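Local coordinates for protein mRNA export factor MEX67 (Candida albicans, PDB 1Q40) that probably takes part in exporting messenger RNA from the nucleus, through an NTF2-like domain that pairs with a chain of another protein, at residues N15-F20 with F121-Y126; F187-I190 with S196-V199. All blocks are in the same frame, centred on the assembly; numbering follows the deposited sequence.

Contact 1 (N15-F20 with F121-Y126); sequences NLATNF and FSMEVY
The methyl group of Ala17 packs against Val125, and this small apolar touch is the closest approach between 15-20 and 121-126. Ala17 CB lies 3.8 Å from Val125 CG2, the branch set opposite the valine's own backbone N; both residues are buried, and short side chains let the backbones approach to 7.0 Å between their CA atoms. Beside this tight spot the fit is looser. Met123, a selenomethionine, runs out extended from the strand (chi1 -168°, chi2 -177°), which carries SE to the helix, 4.5 Å from Ala17 CB and 4.2 Å from the Ala17 carbonyl O; the bend at chi3 turns only the terminal CE. This side is partly open to solvent, where the exposed Thr18 turns its OG1 back to Arg14 O, one helical turn earlier. No hydrogen bond crosses between the segments. On the other face of the strand, Glu124 is salt-bridged outside this contact, to a basic side chain of the partner protein's chain. The strand thus serves two neighbours, its Met123 and Val125 face receiving the N-terminal helix and its Glu124 face the partner, as expected of an NTF2-like fold, in which a long helix packs across a curved sheet.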
loop_
_atom_site.group_PDB
_atom_site.type_symbol
_atom_site.label_atom_id
_atom_site.label_comp_id
_atom_site.label_asym_id
_atom_site.label_seq_id
_atom_site.Cartn_x
_atom_site.Cartn_y
_atom_site.Cartn_z
ATOM N N ASN B 15 -18.277 7.621 8.750
ATOM C CA ASN B 15 -18.529 9.062 8.685
ATOM C C ASN B 15 -17.461 9.874 9.425
ATOM O O ASN B 15 -17.149 10.995 9.030
ATOM C CB ASN B 15 -19.920 9.399 9.245
ATOM C CG ASN B 15 -20.958 9.581 8.155
ATOM O OD1 ASN B 15 -21.413 10.695 7.894
ATOM N ND2 ASN B 15 -21.336 8.484 7.508
ATOM N N LEU B 16 -16.918 9.307 10.500
ATOM C CA LEU B 16 -15.832 9.931 11.259
ATOM C C LEU B 16 -14.516 9.970 10.463
ATOM O O LEU B 16 -13.650 10.802 10.728
ATOM C CB LEU B 16 -15.616 9.176 12.576
ATOM C CG LEU B 16 -14.702 9.830 13.619
ATOM C CD1 LEU B 16 -15.366 9.846 14.996
ATOM C CD2 LEU B 16 -13.351 9.129 13.684
ATOM N N ALA B 17 -14.382 9.061 9.498
ATOM C CA ALA B 17 -13.203 8.973 8.644
ATOM C C ALA B 17 -13.353 9.868 7.422
ATOM O O ALA B 17 -12.380 10.441 6.948
ATOM C CB ALA B 17 -12.980 7.538 8.213
ATOM N N THR B 18 -14.576 9.971 6.912
ATOM C CA THR B 18 -14.880 10.860 5.794
ATOM C C THR B 18 -14.663 12.320 6.185
ATOM O O THR B 18 -14.190 13.117 5.376
ATOM C CB THR B 18 -16.332 10.642 5.314
ATOM O OG1 THR B 18 -16.458 9.338 4.732
ATOM C CG2 THR B 18 -16.695 11.593 4.170
ATOM N N ASN B 19 -15.007 12.661 7.424
ATOM C CA ASN B 19 -14.790 14.007 7.942
ATOM C C ASN B 19 -13.310 14.274 8.192
ATOM O O ASN B 19 -12.814 15.347 7.858
ATOM C CB ASN B 19 -15.571 14.226 9.240
ATOM C CG ASN B 19 -17.077 14.259 9.024
ATOM O OD1 ASN B 19 -17.572 14.035 7.913
ATOM N ND2 ASN B 19 -17.813 14.532 10.092
ATOM N N PHE B 20 -12.616 13.305 8.788
ATOM C CA PHE B 20 -11.184 13.437 9.053
ATOM C C PHE B 20 -10.452 13.742 7.753
ATOM O O PHE B 20 -9.687 14.692 7.689
ATOM C CB PHE B 20 -10.616 12.165 9.696
ATOM C CG PHE B 20 -9.116 12.181 9.858
ATOM C CD1 PHE B 20 -8.531 12.762 10.973
ATOM C CD2 PHE B 20 -8.293 11.622 8.887
ATOM C CE1 PHE B 20 -7.147 12.785 11.122
ATOM C CE2 PHE B 20 -6.909 11.649 9.026
ATOM C CZ PHE B 20 -6.338 12.227 10.150
ATOM N N PHE B 121 -11.431 9.124 -5.852
ATOM C CA PHE B 121 -10.861 8.584 -4.634
ATOM C C PHE B 121 -11.561 7.305 -4.189
ATOM O O PHE B 121 -12.762 7.119 -4.428
ATOM C CB PHE B 121 -10.937 9.644 -3.528
ATOM C CG PHE B 121 -10.170 10.892 -3.847
ATOM C CD1 PHE B 121 -10.785 11.955 -4.504
ATOM C CD2 PHE B 121 -8.824 11.003 -3.510
ATOM C CE1 PHE B 121 -10.068 13.109 -4.817
ATOM C CE2 PHE B 121 -8.096 12.154 -3.823
ATOM C CZ PHE B 121 -8.712 13.203 -4.479
ATOM N N SER B 122 -10.792 6.406 -3.582
ATOM C CA SER B 122 -11.347 5.276 -2.841
ATOM C C SER B 122 -10.723 5.224 -1.451
ATOM O O SER B 122 -9.627 5.741 -1.225
ATOM C CB SER B 122 -11.152 3.950 -3.589
ATOM O OG SER B 122 -9.786 3.588 -3.711
HETATM N N MSE B 123 -11.436 4.598 -0.523
HETATM C CA MSE B 123 -11.053 4.602 0.883
HETATM C C MSE B 123 -11.516 3.325 1.576
HETATM O O MSE B 123 -12.610 2.846 1.306
HETATM C CB MSE B 123 -11.690 5.816 1.563
HETATM C CG MSE B 123 -11.170 6.147 2.966
HETATM SE SE MSE B 123 -12.136 7.671 3.802
HETATM C CE MSE B 123 -12.633 8.627 2.239
ATOM N N GLU B 124 -10.672 2.786 2.455
ATOM C CA GLU B 124 -11.059 1.746 3.409
ATOM C C GLU B 124 -10.880 2.280 4.827
ATOM O O GLU B 124 -9.935 3.011 5.100
ATOM C CB GLU B 124 -10.197 0.497 3.236
ATOM C CG GLU B 124 -10.197 -0.082 1.833
ATOM C CD GLU B 124 -9.176 0.564 0.906
ATOM O OE1 GLU B 124 -9.591 1.112 -0.125
ATOM O OE2 GLU B 124 -7.958 0.522 1.199
ATOM N N VAL B 125 -11.792 1.918 5.724
ATOM C CA VAL B 125 -11.680 2.272 7.138
ATOM C C VAL B 125 -12.109 1.083 8.007
ATOM O O VAL B 125 -13.166 0.493 7.792
ATOM C CB VAL B 125 -12.479 3.568 7.482
ATOM C CG1 VAL B 125 -13.877 3.521 6.923
ATOM C CG2 VAL B 125 -12.523 3.816 8.996
ATOM N N TYR B 126 -11.262 0.734 8.968
ATOM C CA TYR B 126 -11.478 -0.429 9.816
ATOM C C TYR B 126 -10.722 -0.288 11.141
ATOM O O TYR B 126 -9.935 0.630 11.315
ATOM C CB TYR B 126 -11.058 -1.710 9.076
ATOM C CG TYR B 126 -9.665 -1.664 8.444
ATOM C CD1 TYR B 126 -8.594 -2.318 9.041
ATOM C CD2 TYR B 126 -9.429 -0.977 7.251
ATOM C CE1 TYR B 126 -7.317 -2.291 8.476
ATOM C CE2 TYR B 126 -8.143 -0.938 6.671
ATOM C CZ TYR B 126 -7.098 -1.604 7.295
ATOM O OH TYR B 126 -5.839 -1.592 6.750
#

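Contact 2 (F187-I190 with S196-V199)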
loop_
_atom_site.group_PDB
_atom_site.type_symbol
_atom_site.label_atom_id
_atom_site.label_comp_id
_atom_site.label_asym_id
_atom_site.label_seq_id
_atom_site.Cartn_x
_atom_site.Cartn_y
_atom_site.Cartn_z
ATOM N N PHE B 187 -3.379 6.285 7.536
ATOM C CA PHE B 187 -3.337 6.889 8.856
ATOM C C PHE B 187 -3.757 5.839 9.905
ATOM O O PHE B 187 -4.730 5.121 9.701
ATOM C CB PHE B 187 -4.329 8.055 8.944
ATOM C CG PHE B 187 -4.108 9.155 7.932
ATOM C CD1 PHE B 187 -3.323 10.253 8.243
ATOM C CD2 PHE B 187 -4.736 9.115 6.693
ATOM C CE1 PHE B 187 -3.139 11.287 7.332
ATOM C CE2 PHE B 187 -4.561 10.140 5.766
ATOM C CZ PHE B 187 -3.766 11.233 6.093
ATOM N N VAL B 188 -3.032 5.749 11.015
ATOM C CA VAL B 188 -3.558 5.113 12.223
ATOM C C VAL B 188 -3.955 6.255 13.153
ATOM O O VAL B 188 -3.103 7.033 13.571
ATOM C CB VAL B 188 -2.518 4.212 12.915
ATOM C CG1 VAL B 188 -3.096 3.594 14.189
ATOM C CG2 VAL B 188 -2.043 3.129 11.973
ATOM N N VAL B 189 -5.248 6.370 13.446
ATOM C CA VAL B 189 -5.778 7.450 14.278
ATOM C C VAL B 189 -6.250 6.886 15.626
ATOM O O VAL B 189 -6.959 5.883 15.667
ATOM C CB VAL B 189 -6.944 8.177 13.571
ATOM C CG1 VAL B 189 -7.343 9.443 14.334
ATOM C CG2 VAL B 189 -6.572 8.512 12.122
ATOM N N ILE B 190 -5.852 7.537 16.718
ATOM C CA ILE B 190 -6.174 7.083 18.074
ATOM C C ILE B 190 -6.865 8.189 18.902
ATOM O O ILE B 190 -6.812 9.359 18.534
ATOM C CB ILE B 190 -4.891 6.562 18.783
ATOM C CG1 ILE B 190 -3.847 7.672 18.941
ATOM C CG2 ILE B 190 -4.290 5.392 18.008
ATOM C CD1 ILE B 190 -2.631 7.270 19.768
ATOM N N SER B 196 -7.925 15.145 20.978
ATOM C CA SER B 196 -9.163 14.511 20.535
ATOM C C SER B 196 -8.874 13.379 19.545
ATOM O O SER B 196 -9.257 12.234 19.787
ATOM C CB SER B 196 -10.110 15.548 19.914
ATOM O OG SER B 196 -11.462 15.147 20.063
HETATM N N MSE B 197 -8.214 13.709 18.435
HETATM C CA MSE B 197 -7.711 12.707 17.485
HETATM C C MSE B 197 -6.204 12.896 17.309
HETATM O O MSE B 197 -5.738 14.008 17.073
HETATM C CB MSE B 197 -8.425 12.820 16.129
HETATM C CG MSE B 197 -9.807 12.177 16.104
HETATM SE SE MSE B 197 -10.661 12.183 14.345
HETATM C CE MSE B 197 -11.071 14.077 14.190
ATOM N N ILE B 198 -5.454 11.804 17.441
ATOM C CA ILE B 198 -4.005 11.811 17.269
ATOM C C ILE B 198 -3.615 10.830 16.160
ATOM O O ILE B 198 -3.960 9.652 16.221
ATOM C CB ILE B 198 -3.315 11.417 18.597
ATOM C CG1 ILE B 198 -3.614 12.450 19.696
ATOM C CG2 ILE B 198 -1.810 11.232 18.408
ATOM C CD1 ILE B 198 -3.193 13.881 19.368
ATOM N N VAL B 199 -2.909 11.323 15.147
ATOM C CA VAL B 199 -2.309 10.461 14.132
ATOM C C VAL B 199 -1.039 9.839 14.706
ATOM O O VAL B 199 -0.032 10.521 14.911
ATOM C CB VAL B 199 -1.995 11.237 12.823
ATOM C CG1 VAL B 199 -1.372 10.318 11.776
ATOM C CG2 VAL B 199 -3.262 11.893 12.265
#
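Ile190 and Ile198 face each other on one side of a two-stranded ladder, their branched side chains crossing at an angle with Ile190 CG1 3.8 Å from Ile198 CB. Ile190 places CG1 between its own backbone N and carbonyl carbon (chi1 62°), which swings that branch across to the neighbouring strand, whereas the far end of Ile198 leads away from the contact. On the opposite side of the sheet Phe187, Val189, Met197 and Val199 form a second apolar patch. Here Val199 CG1 comes to the edge of the Phe187 ring, near its plane, 4.0 Å from CD1, and Val189 CG1 rests 4.0 Å from CB of Met197, a selenomethionine whose chain then turns off toward helix 14-29. The ring of Phe187 also makes edge-to-face contacts with Phe20 and Tyr24 of that helix.

Between the two apolar layers runs the backbone. Ile190 and Ile198 are an antiparallel hydrogen-bonded pair: Ile190 N gives to Ile198 O at 2.9 Å, and Ile198 N returns a bond to Ile190 O at 3.0 Å, both close to straight (166° and 167°). Val189 and Val199 follow as a non-hydrogen-bonded pair, flanked by CA-H...O contacts from Val189 CA to Ile198 O (3.5 Å) and from Val199 CA to Val188 O (3.6 Å). Beside this pair, Val199 O accepts a hydrogen bond from Ser43 OG. At the other end of 196-199, Ser196 is exposed where the hairpin turns. Paired amides and carbonyls thus fix the register of the hairpin, while the apolar face of Phe187, Val189, Met197 and Val199 suits it to pack against helix 14-29; the Val188 and Ile190 face is only partly buried, and Val188 also meets an apolar side chain of the partner chain.

Both contacts reach the same sheet, and helix 14-29 forms one side of contact 1 and packs on contact 2. Both are mainly buried, contact 1 with a partly exposed flank at Met123 and contact 2 with an exposed end at Ser196. Contact 1 is small and largely apolar, without a hydrogen bond; contact 2 buries more than twice the surface (326 against 138 Å²) and joins neighbouring strands through their backbones as well. Strand 134-146 separates strand 122-127 from the hairpin, and the helix crosses over it, with Ala17 and Phe20 touching Ile136. From there Phe20 CZ reaches Val199 CG2 at 3.7 Å, and Leu16 CD2 approaches Met197 SE at 4.1 Å.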